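Local coordinates for protein beta-galacturonidase (Eisenbergiella tayi, PDB 6NCW) that hydrolyses beta-linked galacturonides as a glycoside hydrolase of family 2 and may also act on beta-glucuronides, at residues T158-K163 and Y167-I172; K532-E537 and L543-V548; C379-E384 and E388-Q393. All coordinates share one frame; numbering follows the deposited sequence.

Interaction 1: residues T158-K163 and Y167-I172; sequences TPFLRK and YGKAEI
The aliphatic stem of R162 lies against the Y167 ring, the two side chains crossing at about a right angle: R162 CG comes within 3.5 Å of Y167 CD2. A bend at chi2 (-43°) then turns the rest of the arginine back over its own strand, where one guanidinium face rests on F160 CB, 3.8 Å above the group's centre, and its plane stands 37° from that of the Y167 ring. The F160 ring reaches along the same face of the sheet to K169. Its edge is met nearly in plane by K169 CB, 3.8 Å from F160 CE2, and because the lysine chain bends at chi3 its CE also approaches the ring, 3.9 Å from F160 CZ. T158 lies alongside K169, pointing the same way.

These side chains share one face of a beta hairpin formed by strands 150-162 and 165-176 in the immunoglobulin-like beta-sandwich domain. T158-K169 and F160-Y167 are antiparallel hydrogen-bonded pairs; Y167 N lies 2.8 Å from F160 O. Between them, P159 and G168 form a non-hydrogen-bonded pair, where G168 CA comes within 3.4 Å of T158 O.

Most polar ends find partners outside the hairpin: R162 forms a salt bridge with E214 on strand 207-216, which pairs with 165-176, while T158 and K169 bond to the hydroxyls of Y365 and Y403. The Y167 hydroxyl instead bonds to D164 in the hairpin turn. The aliphatic stems thus pack against the aromatic rings within the hairpin, while the outward polar ends tie it to the adjoining strand and to the barrel domain.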
loop_
_atom_site.group_PDB
_atom_site.type_symbol
_atom_site.label_atom_id
_atom_site.label_comp_id
_atom_site.label_asym_id
_atom_site.label_seq_id
_atom_site.Cartn_x
_atom_site.Cartn_y
_atom_site.Cartn_z
ATOM N N THR A 158 -40.547 -19.616 -24.782
ATOM C CA THR A 158 -40.092 -20.821 -24.099
ATOM C C THR A 158 -39.658 -21.854 -25.128
ATOM O O THR A 158 -40.496 -22.300 -25.930
ATOM C CB THR A 158 -41.200 -21.413 -23.219
ATOM O OG1 THR A 158 -41.838 -20.370 -22.471
ATOM C CG2 THR A 158 -40.628 -22.476 -22.271
ATOM N N PRO A 159 -38.393 -22.271 -25.147
ATOM C CA PRO A 159 -37.993 -23.392 -26.006
ATOM C C PRO A 159 -38.268 -24.735 -25.344
ATOM O O PRO A 159 -38.276 -24.861 -24.115
ATOM C CB PRO A 159 -36.487 -23.171 -26.191
ATOM C CG PRO A 159 -36.072 -22.531 -24.872
ATOM C CD PRO A 159 -37.248 -21.691 -24.410
ATOM N N PHE A 160 -38.507 -25.743 -26.192
ATOM C CA PHE A 160 -38.726 -27.129 -25.785
ATOM C C PHE A 160 -37.884 -28.036 -26.669
ATOM O O PHE A 160 -37.909 -27.905 -27.897
ATOM C CB PHE A 160 -40.201 -27.538 -25.901
ATOM C CG PHE A 160 -41.129 -26.742 -25.032
ATOM C CD1 PHE A 160 -41.250 -27.025 -23.678
ATOM C CD2 PHE A 160 -41.880 -25.714 -25.561
ATOM C CE1 PHE A 160 -42.102 -26.302 -22.870
ATOM C CE2 PHE A 160 -42.739 -24.985 -24.759
ATOM C CZ PHE A 160 -42.848 -25.285 -23.406
ATOM N N LEU A 161 -37.131 -28.943 -26.052
ATOM C CA LEU A 161 -36.373 -29.953 -26.783
ATOM C C LEU A 161 -37.212 -31.228 -26.826
ATOM O O LEU A 161 -37.416 -31.880 -25.796
ATOM C CB LEU A 161 -35.013 -30.207 -26.144
ATOM C CG LEU A 161 -34.109 -31.172 -26.923
ATOM C CD1 LEU A 161 -33.790 -30.655 -28.318
ATOM C CD2 LEU A 161 -32.834 -31.437 -26.157
ATOM N N ARG A 162 -37.726 -31.560 -28.009
ATOM C CA ARG A 162 -38.474 -32.788 -28.226
ATOM C C ARG A 162 -37.581 -33.830 -28.886
ATOM O O ARG A 162 -36.470 -33.537 -29.340
ATOM C CB ARG A 162 -39.712 -32.524 -29.082
ATOM C CG ARG A 162 -40.693 -31.544 -28.478
ATOM C CD ARG A 162 -40.911 -31.804 -26.997
ATOM N NE ARG A 162 -42.018 -31.013 -26.450
ATOM C CZ ARG A 162 -42.157 -30.699 -25.160
ATOM N NH1 ARG A 162 -41.245 -31.086 -24.263
ATOM N NH2 ARG A 162 -43.201 -29.981 -24.767
ATOM N N LYS A 163 -38.084 -35.070 -28.935
ATOM C CA LYS A 163 -37.337 -36.151 -29.575
ATOM C C LYS A 163 -36.896 -35.786 -30.986
ATOM O O LYS A 163 -35.820 -36.200 -31.428
ATOM C CB LYS A 163 -38.171 -37.437 -29.599
ATOM C CG LYS A 163 -37.655 -38.525 -28.650
ATOM C CD LYS A 163 -38.601 -39.728 -28.566
ATOM C CE LYS A 163 -38.069 -40.792 -27.599
ATOM N NZ LYS A 163 -38.957 -41.990 -27.487
ATOM N N TYR A 167 -38.821 -27.180 -30.444
ATOM C CA TYR A 167 -40.118 -26.530 -30.511
ATOM C C TYR A 167 -40.097 -25.267 -29.649
ATOM O O TYR A 167 -39.164 -25.020 -28.880
ATOM C CB TYR A 167 -41.227 -27.492 -30.066
ATOM C CG TYR A 167 -41.524 -28.578 -31.086
ATOM C CD1 TYR A 167 -42.738 -28.605 -31.775
ATOM C CD2 TYR A 167 -40.587 -29.564 -31.374
ATOM C CE1 TYR A 167 -43.012 -29.599 -32.716
ATOM C CE2 TYR A 167 -40.853 -30.558 -32.312
ATOM C CZ TYR A 167 -42.063 -30.570 -32.978
ATOM O OH TYR A 167 -42.318 -31.551 -33.907
ATOM N N GLY A 168 -41.126 -24.452 -29.796
ATOM C CA GLY A 168 -41.181 -23.178 -29.104
ATOM C C GLY A 168 -42.606 -22.716 -28.928
ATOM O O GLY A 168 -43.497 -23.068 -29.707
ATOM N N LYS A 169 -42.814 -21.906 -27.896
ATOM C CA LYS A 169 -44.095 -21.316 -27.541
ATOM C C LYS A 169 -43.856 -19.858 -27.163
ATOM O O LYS A 169 -42.881 -19.550 -26.476
ATOM C CB LYS A 169 -44.718 -22.113 -26.381
ATOM C CG LYS A 169 -45.893 -21.483 -25.686
ATOM C CD LYS A 169 -46.366 -22.363 -24.526
ATOM C CE LYS A 169 -45.394 -22.305 -23.350
ATOM N NZ LYS A 169 -46.018 -22.763 -22.064
ATOM N N ALA A 170 -44.719 -18.959 -27.628
ATOM C CA ALA A 170 -44.615 -17.539 -27.328
ATOM C C ALA A 170 -45.879 -17.061 -26.625
ATOM O O ALA A 170 -46.984 -17.485 -26.959
ATOM C CB ALA A 170 -44.396 -16.711 -28.587
ATOM N N GLU A 171 -45.714 -16.181 -25.648
ATOM C CA GLU A 171 -46.836 -15.620 -24.916
ATOM C C GLU A 171 -46.613 -14.123 -24.860
ATOM O O GLU A 171 -45.504 -13.667 -24.561
ATOM C CB GLU A 171 -46.953 -16.218 -23.511
ATOM C CG GLU A 171 -48.153 -15.727 -22.708
ATOM C CD GLU A 171 -48.219 -16.329 -21.298
ATOM O OE1 GLU A 171 -48.934 -15.764 -20.440
ATOM O OE2 GLU A 171 -47.561 -17.367 -21.050
ATOM N N ILE A 172 -47.645 -13.361 -25.194
ATOM C CA ILE A 172 -47.531 -11.920 -25.317
ATOM C C ILE A 172 -48.623 -11.283 -24.489
ATOM O O ILE A 172 -49.762 -11.758 -24.485
ATOM C CB ILE A 172 -47.635 -11.468 -26.784
ATOM C CG1 ILE A 172 -46.665 -12.279 -27.622
ATOM C CG2 ILE A 172 -47.314 -9.998 -26.911
ATOM C CD1 ILE A 172 -46.420 -11.679 -28.933
HETATM O O HOH W 1 -43.605 -18.765 -23.252
#

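Interaction 2: residues K532-E537 and L543-V548; sequences KGIVDE and LAYEVV
I534 packs against the N-terminal part of helix 544-553, and its two branches touch different residues. CG2 reaches the helix backbone, 3.6 Å from Y545 CA, and also lies 4.0 Å from Y545 CB. With CG1 beside the backbone N (chi1 -60°), the other branch carries I534 CD1 toward V548, where it meets V548 CG2 tip to tip at 4.0 Å. V535 packs next to this wedge: its CG1 comes in near the plane of the Y545 ring, at the ring's edge, 3.7 Å from Y545 CD2, and the two side chains run side by side in the same direction. Y545 extends from the helix with CG anti to its backbone N (chi1 -178°), which lays the ring beside V535, and its hydroxyl is hydrogen-bonded to D302.

The packing is looser at A544, whose CB stays 4.3 Å from I534 CD1. E546, which is exposed, and V547, which is partly exposed, take no part; L543 packs on R475 of the second subunit. All five residues that make the contact are buried, and I534 and V548 both also pack on F275 and I509, which belong to neighbouring strands of the TIM barrel.

Segment 532-537 begins with K532, which binds galacturonate together with N530, and here its NZ is hydrogen-bonded to the Y434 hydroxyl. The side chain of I534 lies about 10 Å from that of N530. K532, whose side chain is one of the galacturonate-binding groups, stands outside the apolar patch, on the same loop. The join between loop and helix is made by methyl groups, the CA of Y545 and a ring edge, so across these two segments the contact is probably held by close apolar packing, while G533 and I534 are also hydrogen-bonded to K542.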
loop_
_atom_site.group_PDB
_atom_site.type_symbol
_atom_site.label_atom_id
_atom_site.label_comp_id
_atom_site.label_asym_id
_atom_site.label_seq_id
_atom_site.Cartn_x
_atom_site.Cartn_y
_atom_site.Cartn_z
ATOM N N LYS A 532 -13.284 -10.615 0.406
ATOM C CA LYS A 532 -13.091 -11.964 -0.091
ATOM C C LYS A 532 -13.004 -12.003 -1.598
ATOM O O LYS A 532 -13.075 -13.087 -2.187
ATOM C CB LYS A 532 -14.201 -12.867 0.428
ATOM C CG LYS A 532 -14.238 -12.907 1.972
ATOM C CD LYS A 532 -15.115 -14.026 2.500
ATOM C CE LYS A 532 -15.160 -14.026 4.036
ATOM N NZ LYS A 532 -15.921 -12.890 4.588
ATOM N N GLY A 533 -12.853 -10.846 -2.239
ATOM C CA GLY A 533 -12.640 -10.837 -3.670
ATOM C C GLY A 533 -11.383 -11.601 -4.045
ATOM O O GLY A 533 -10.398 -11.646 -3.299
ATOM N N ILE A 534 -11.450 -12.261 -5.200
ATOM C CA ILE A 534 -10.251 -12.748 -5.868
ATOM C C ILE A 534 -9.524 -11.603 -6.584
ATOM O O ILE A 534 -8.321 -11.698 -6.844
ATOM C CB ILE A 534 -10.653 -13.887 -6.820
ATOM C CG1 ILE A 534 -11.325 -15.051 -6.030
ATOM C CG2 ILE A 534 -9.463 -14.347 -7.689
ATOM C CD1 ILE A 534 -10.512 -15.641 -4.831
ATOM N N VAL A 535 -10.227 -10.523 -6.926
ATOM C CA VAL A 535 -9.609 -9.257 -7.306
ATOM C C VAL A 535 -10.062 -8.238 -6.268
ATOM O O VAL A 535 -11.086 -8.443 -5.615
ATOM C CB VAL A 535 -9.969 -8.806 -8.745
ATOM C CG1 VAL A 535 -9.523 -9.843 -9.775
ATOM C CG2 VAL A 535 -11.495 -8.473 -8.908
ATOM N N ASP A 536 -9.282 -7.167 -6.064
ATOM C CA ASP A 536 -9.728 -6.161 -5.102
ATOM C C ASP A 536 -10.768 -5.232 -5.744
ATOM O O ASP A 536 -11.206 -5.438 -6.885
ATOM C CB ASP A 536 -8.538 -5.407 -4.497
ATOM C CG ASP A 536 -7.947 -4.327 -5.393
ATOM O OD1 ASP A 536 -8.236 -4.239 -6.612
ATOM O OD2 ASP A 536 -7.151 -3.531 -4.840
ATOM N N GLU A 537 -11.208 -4.213 -4.998
ATOM C CA GLU A 537 -12.287 -3.379 -5.527
ATOM C C GLU A 537 -11.851 -2.652 -6.790
ATOM O O GLU A 537 -12.697 -2.321 -7.612
ATOM C CB GLU A 537 -12.809 -2.387 -4.473
ATOM C CG GLU A 537 -11.799 -1.319 -3.981
ATOM C CD GLU A 537 -10.929 -1.816 -2.826
ATOM O OE1 GLU A 537 -10.700 -3.045 -2.740
ATOM O OE2 GLU A 537 -10.478 -0.981 -1.996
ATOM N N LEU A 543 -3.063 -12.624 -5.016
ATOM C CA LEU A 543 -2.253 -13.807 -5.314
ATOM C C LEU A 543 -3.135 -15.012 -5.640
ATOM O O LEU A 543 -2.852 -15.754 -6.586
ATOM C CB LEU A 543 -1.304 -14.133 -4.153
ATOM C CG LEU A 543 -0.208 -13.128 -3.760
ATOM C CD1 LEU A 543 0.570 -13.625 -2.548
ATOM C CD2 LEU A 543 0.753 -12.911 -4.925
ATOM N N ALA A 544 -4.231 -15.197 -4.891
ATOM C CA ALA A 544 -5.151 -16.306 -5.124
ATOM C C ALA A 544 -5.738 -16.323 -6.533
ATOM O O ALA A 544 -6.334 -17.325 -6.922
ATOM C CB ALA A 544 -6.297 -16.266 -4.110
ATOM N N TYR A 545 -5.587 -15.253 -7.308
ATOM C CA TYR A 545 -6.132 -15.243 -8.659
ATOM C C TYR A 545 -5.534 -16.371 -9.492
ATOM O O TYR A 545 -6.249 -17.042 -10.251
ATOM C CB TYR A 545 -5.875 -13.871 -9.278
ATOM C CG TYR A 545 -6.398 -13.590 -10.672
ATOM C CD1 TYR A 545 -5.788 -14.141 -11.799
ATOM C CD2 TYR A 545 -7.429 -12.672 -10.867
ATOM C CE1 TYR A 545 -6.225 -13.837 -13.064
ATOM C CE2 TYR A 545 -7.868 -12.356 -12.124
ATOM C CZ TYR A 545 -7.276 -12.940 -13.216
ATOM O OH TYR A 545 -7.731 -12.609 -14.461
ATOM N N GLU A 546 -4.235 -16.629 -9.324
ATOM C CA GLU A 546 -3.586 -17.671 -10.119
ATOM C C GLU A 546 -3.988 -19.069 -9.658
ATOM O O GLU A 546 -3.982 -20.006 -10.459
ATOM C CB GLU A 546 -2.067 -17.504 -10.072
ATOM C CG GLU A 546 -1.578 -16.232 -10.764
ATOM C CD GLU A 546 -2.001 -16.175 -12.235
ATOM O OE1 GLU A 546 -2.527 -15.124 -12.688
ATOM O OE2 GLU A 546 -1.826 -17.199 -12.934
ATOM N N VAL A 547 -4.361 -19.218 -8.386
ATOM C CA VAL A 547 -4.838 -20.497 -7.865
ATOM C C VAL A 547 -6.211 -20.838 -8.440
ATOM O O VAL A 547 -6.477 -21.990 -8.815
ATOM C CB VAL A 547 -4.864 -20.445 -6.324
ATOM C CG1 VAL A 547 -5.912 -21.406 -5.760
ATOM C CG2 VAL A 547 -3.507 -20.806 -5.773
ATOM N N VAL A 548 -7.115 -19.853 -8.490
ATOM C CA VAL A 548 -8.440 -20.077 -9.067
ATOM C C VAL A 548 -8.326 -20.364 -10.558
ATOM O O VAL A 548 -8.975 -21.274 -11.083
ATOM C CB VAL A 548 -9.357 -18.868 -8.798
ATOM C CG1 VAL A 548 -10.649 -19.021 -9.568
ATOM C CG2 VAL A 548 -9.665 -18.730 -7.289
#

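Interaction 3: residues C379-E384 and E388-Q393; sequences CASDTE and ECYSEQ
Y390, with CG anti to its carbonyl carbon (chi1 -82°), carries its ring toward the loop, and S381, with OG between the backbone N and carbonyl carbon (chi1 59°), sends OG to a hydrogen bond with D416 while its CB stays at the ring. This is the loop of a TIM barrel that follows strand 370-374 and turns into helix 384-400. S381 CB approaches the ring obliquely, 3.5 Å from Y390 CZ. Beyond the ring, the Y390 hydroxyl oxygen touches C379 CB at 3.4 Å. The side chain of C379 lies about 6 Å from those of N377 and R337, which both bind galacturonate; this places C379, and the tyrosine behind it, probably close to the substrate pocket.

A type I turn from A380 to T383 leads into the helix. T383 is its N-cap: OG1 donates to A380 O at 2.8 Å and accepts from G386 N, which fixes the hydroxyl's rotation. E388 N donates to E384 O (3.1 Å), a helical bond between residues four apart that links the two segments. R387 pairs with E384 and K350 with E388, probably easing repulsion between the two carboxylates, and one water donates to both E384 OE2 (2.7 Å) and E388 OE1 (3.1 Å).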
loop_
_atom_site.group_PDB
_atom_site.type_symbol
_atom_site.label_atom_id
_atom_site.label_comp_id
_atom_site.label_asym_id
_atom_site.label_seq_id
_atom_site.Cartn_x
_atom_site.Cartn_y
_atom_site.Cartn_z
ATOM N N CYS A 379 -31.546 -16.775 4.485
ATOM C CA CYS A 379 -32.640 -16.354 5.351
ATOM C C CYS A 379 -33.006 -17.504 6.300
ATOM O O CYS A 379 -32.292 -18.512 6.392
ATOM C CB CYS A 379 -33.790 -15.818 4.499
ATOM S SG CYS A 379 -33.289 -14.284 3.625
ATOM N N ALA A 380 -34.095 -17.349 7.062
ATOM C CA ALA A 380 -34.332 -18.216 8.228
ATOM C C ALA A 380 -35.072 -19.506 7.841
ATOM O O ALA A 380 -36.191 -19.779 8.286
ATOM C CB ALA A 380 -35.082 -17.446 9.309
ATOM N N SER A 381 -34.406 -20.326 7.022
ATOM C CA SER A 381 -34.971 -21.576 6.519
ATOM C C SER A 381 -34.985 -22.695 7.555
ATOM O O SER A 381 -35.434 -23.808 7.240
ATOM C CB SER A 381 -34.193 -22.046 5.292
ATOM O OG SER A 381 -32.842 -22.245 5.617
ATOM N N ASP A 382 -34.505 -22.436 8.768
ATOM C CA ASP A 382 -34.574 -23.375 9.877
ATOM C C ASP A 382 -35.772 -23.132 10.792
ATOM O O ASP A 382 -35.875 -23.780 11.836
ATOM C CB ASP A 382 -33.286 -23.296 10.698
ATOM C CG ASP A 382 -33.055 -21.903 11.283
ATOM O OD1 ASP A 382 -33.571 -20.901 10.731
ATOM O OD2 ASP A 382 -32.348 -21.805 12.297
ATOM N N THR A 383 -36.668 -22.212 10.440
ATOM C CA THR A 383 -37.795 -21.858 11.286
ATOM C C THR A 383 -39.106 -22.131 10.557
ATOM O O THR A 383 -39.173 -22.114 9.328
ATOM C CB THR A 383 -37.753 -20.381 11.689
ATOM O OG1 THR A 383 -37.903 -19.570 10.507
ATOM C CG2 THR A 383 -36.432 -20.050 12.403
ATOM N N GLU A 384 -40.167 -22.352 11.335
ATOM C CA GLU A 384 -41.474 -22.589 10.739
ATOM C C GLU A 384 -41.957 -21.371 9.951
ATOM O O GLU A 384 -42.460 -21.510 8.826
ATOM C CB GLU A 384 -42.483 -22.976 11.820
ATOM C CG GLU A 384 -43.955 -22.762 11.399
ATOM C CD GLU A 384 -44.336 -23.552 10.143
ATOM O OE1 GLU A 384 -43.724 -24.622 9.913
ATOM O OE2 GLU A 384 -45.235 -23.090 9.388
ATOM N N GLU A 388 -42.683 -21.037 5.784
ATOM C CA GLU A 388 -43.889 -20.542 5.124
ATOM C C GLU A 388 -43.539 -19.553 4.020
ATOM O O GLU A 388 -44.106 -19.609 2.926
ATOM C CB GLU A 388 -44.834 -19.904 6.154
ATOM C CG GLU A 388 -46.032 -19.126 5.559
ATOM C CD GLU A 388 -46.811 -18.352 6.627
ATOM O OE1 GLU A 388 -47.376 -18.985 7.545
ATOM O OE2 GLU A 388 -46.839 -17.103 6.567
ATOM N N CYS A 389 -42.571 -18.668 4.276
ATOM C CA CYS A 389 -42.116 -17.725 3.255
ATOM C C CYS A 389 -41.420 -18.440 2.101
ATOM O O CYS A 389 -41.676 -18.134 0.931
ATOM C CB CYS A 389 -41.170 -16.694 3.876
ATOM S SG CYS A 389 -41.907 -15.674 5.169
ATOM N N TYR A 390 -40.489 -19.356 2.402
ATOM C CA TYR A 390 -39.838 -20.083 1.317
ATOM C C TYR A 390 -40.882 -20.754 0.437
ATOM O O TYR A 390 -40.802 -20.689 -0.789
ATOM C CB TYR A 390 -38.842 -21.120 1.860
ATOM C CG TYR A 390 -37.481 -20.565 2.229
ATOM C CD1 TYR A 390 -36.386 -20.690 1.364
ATOM C CD2 TYR A 390 -37.283 -19.913 3.448
ATOM C CE1 TYR A 390 -35.122 -20.187 1.720
ATOM C CE2 TYR A 390 -36.036 -19.408 3.810
ATOM C CZ TYR A 390 -34.961 -19.544 2.948
ATOM O OH TYR A 390 -33.744 -19.026 3.328
ATOM N N SER A 391 -41.886 -21.386 1.053
ATOM C CA SER A 391 -42.894 -22.096 0.272
ATOM C C SER A 391 -43.656 -21.131 -0.623
ATOM O O SER A 391 -43.831 -21.386 -1.816
ATOM C CB SER A 391 -43.854 -22.857 1.197
ATOM O OG SER A 391 -44.681 -23.749 0.453
ATOM N N GLU A 392 -44.088 -19.997 -0.065
ATOM C CA GLU A 392 -44.844 -19.020 -0.841
ATOM C C GLU A 392 -44.057 -18.530 -2.048
ATOM O O GLU A 392 -44.617 -18.362 -3.142
ATOM C CB GLU A 392 -45.220 -17.825 0.033
ATOM C CG GLU A 392 -46.152 -18.119 1.174
ATOM C CD GLU A 392 -46.352 -16.892 2.052
ATOM O OE1 GLU A 392 -47.279 -16.881 2.900
ATOM O OE2 GLU A 392 -45.564 -15.933 1.892
ATOM N N GLN A 393 -42.758 -18.269 -1.862
ATOM C CA GLN A 393 -41.973 -17.663 -2.932
ATOM C C GLN A 393 -41.584 -18.692 -3.983
ATOM O O GLN A 393 -41.562 -18.382 -5.176
ATOM C CB GLN A 393 -40.746 -16.964 -2.335
ATOM C CG GLN A 393 -41.156 -15.850 -1.385
ATOM C CD GLN A 393 -39.998 -15.055 -0.826
ATOM O OE1 GLN A 393 -38.929 -14.939 -1.444
ATOM N NE2 GLN A 393 -40.206 -14.491 0.358
HETATM O O HOH W 2 -46.440 -20.701 9.980
#

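Overall arrangement
Interactions 2 and 3 belong to the TIM barrel domain, and each sets a loop against the helix that follows it; that of interaction 3 comes after a barrel strand. Their nearest atoms are about 16 Å apart. Interaction 1 lies in the beta-sandwich domain, away from the galacturonate site, with its centre 32 Å from that of interaction 3 and 40 Å from that of interaction 2. Chemistry follows location. The partly buried hairpin relies on a backbone ladder, with aromatic rings and the stems of R162 and K169 along one face. Interaction 2 is wholly buried and apolar. Interaction 3 combines a buried tyrosine contact near the pocket with a charged, water-bridged glutamate pair at the outer end.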